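Local coordinates for GDSL-like Lipase/Acylhydrolase family protein (Neisseria meningitidis, PDB 4K7J) that probably removes O-acetyl groups from peptidoglycan by ester hydrolysis, as a member of the SGNH esterase family, at residues Q97-A100 with A101-H104. Numbering follows the deposited sequence.
Sequences QRMA and AVRH
M99 and V102 touch across a type I beta turn, M99-A100-A101-V102, which delivers the chain into strand 102-106, an outermost strand of a five-stranded antiparallel sheet. The CA atoms of M99 and V102 are 6.0 Å apart, close enough for a turn, yet no hydrogen bond closes it: the M99 O to V102 N separation is 4.2 Å. M99 O and V102 O, both acceptors, come within 3.4 Å of each other without bonding.

Start at CB of M99, which points across the turn and packs against CG2 of V102 at 4.0 Å. The next atom, CG of M99, stands anti to the carbonyl carbon (chi1 -71°) and approaches the rim of the H104 imidazole, near the ring plane, 4.3 Å from CE1. Bends at chi2 (-82°) and chi3 (96°) then carry the thioether away from the strand, while V89 and Y90 pack against this side chain from a neighbouring loop. Y90 also accepts, through its backbone O, a hydrogen bond from NE2 of H104, so the ring edge beside M99 is tied to the same loop.

The corner of the turn is held from outside. A100 N bonds to OD2 of D67, between helices 62-65 and 68-81, and A100 O takes a bond from OG of S140, just past strand 133-139; the turn therefore bridges the helical side of the hydrolase and the antiparallel sheet. The guanidinium of R98, bonded through NH1 to G66 O and in a cation-pi contact with F68, turns one face to A100, whose CA stands 4.0 Å off its plane, displaced from the middle. Back on M99, the terminal CE has curled round to lie 3.5 Å from the backbone O of R98.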
loop_
_atom_site.group_PDB
_atom_site.type_symbol
_atom_site.label_atom_id
_atom_site.label_comp_id
_atom_site.label_asym_id
_atom_site.label_seq_id
_atom_site.Cartn_x
_atom_site.Cartn_y
_atom_site.Cartn_z
ATOM N N GLN A 97 8.372 3.850 10.164
ATOM C CA GLN A 97 7.915 3.204 8.938
ATOM C C GLN A 97 9.063 3.187 7.933
ATOM O O GLN A 97 10.104 3.794 8.167
ATOM C CB GLN A 97 6.647 3.897 8.393
ATOM C CG GLN A 97 5.540 3.985 9.458
ATOM C CD GLN A 97 4.153 4.402 8.942
ATOM O OE1 GLN A 97 3.252 4.657 9.738
ATOM N NE2 GLN A 97 3.976 4.447 7.618
ATOM N N ARG A 98 8.893 2.491 6.820
ATOM C CA ARG A 98 10.041 2.203 5.975
ATOM C C ARG A 98 9.706 2.069 4.482
ATOM O O ARG A 98 8.702 1.458 4.104
ATOM C CB ARG A 98 10.731 0.934 6.501
ATOM C CG ARG A 98 11.743 0.300 5.564
ATOM C CD ARG A 98 12.362 -0.945 6.216
ATOM N NE ARG A 98 13.333 -1.591 5.336
ATOM C CZ ARG A 98 13.048 -2.582 4.495
ATOM N NH1 ARG A 98 11.808 -3.068 4.410
ATOM N NH2 ARG A 98 14.008 -3.088 3.730
ATOM N N MET A 99 10.539 2.670 3.635
ATOM C CA MET A 99 10.497 2.390 2.207
ATOM C C MET A 99 11.749 1.596 1.870
ATOM O O MET A 99 12.860 2.067 2.117
ATOM C CB MET A 99 10.513 3.681 1.388
ATOM C CG MET A 99 9.252 4.517 1.438
ATOM S SD MET A 99 7.991 3.936 0.305
ATOM C CE MET A 99 7.008 2.925 1.425
ATOM N N ALA A 100 11.591 0.409 1.294
ATOM C CA ALA A 100 12.765 -0.396 0.950
ATOM C C ALA A 100 13.435 0.071 -0.341
ATOM O O ALA A 100 14.650 -0.062 -0.499
ATOM C CB ALA A 100 12.394 -1.864 0.849
ATOM N N ALA A 101 12.632 0.624 -1.248
ATOM C CA ALA A 101 13.066 0.908 -2.621
ATOM C C ALA A 101 13.747 2.268 -2.833
ATOM O O ALA A 101 14.378 2.483 -3.869
ATOM C CB ALA A 101 11.885 0.766 -3.578
ATOM N N VAL A 102 13.603 3.183 -1.879
ATOM C CA VAL A 102 14.277 4.479 -1.964
ATOM C C VAL A 102 14.818 4.959 -0.634
ATOM O O VAL A 102 14.347 4.552 0.428
ATOM C CB VAL A 102 13.359 5.602 -2.484
ATOM C CG1 VAL A 102 13.341 5.619 -3.979
ATOM C CG2 VAL A 102 11.962 5.478 -1.893
ATOM N N ARG A 103 15.792 5.859 -0.711
ATOM C CA ARG A 103 16.363 6.504 0.460
ATOM C C ARG A 103 16.126 8.005 0.362
ATOM O O ARG A 103 16.179 8.568 -0.729
ATOM C CB ARG A 103 17.856 6.203 0.555
ATOM C CG ARG A 103 18.159 4.714 0.667
ATOM C CD ARG A 103 19.643 4.437 0.897
ATOM N NE ARG A 103 20.440 4.565 -0.322
ATOM C CZ ARG A 103 21.088 5.667 -0.683
ATOM N NH1 ARG A 103 21.037 6.750 0.084
ATOM N NH2 ARG A 103 21.787 5.684 -1.812
ATOM N N HIS A 104 15.860 8.641 1.502
ATOM C CA HIS A 104 15.529 10.060 1.543
ATOM C C HIS A 104 16.629 10.880 2.200
ATOM O O HIS A 104 17.182 10.496 3.229
ATOM C CB HIS A 104 14.234 10.291 2.327
ATOM C CG HIS A 104 13.008 9.724 1.680
ATOM N ND1 HIS A 104 12.619 8.412 1.846
ATOM C CD2 HIS A 104 12.070 10.299 0.888
ATOM C CE1 HIS A 104 11.498 8.201 1.177
ATOM N NE2 HIS A 104 11.142 9.329 0.591
#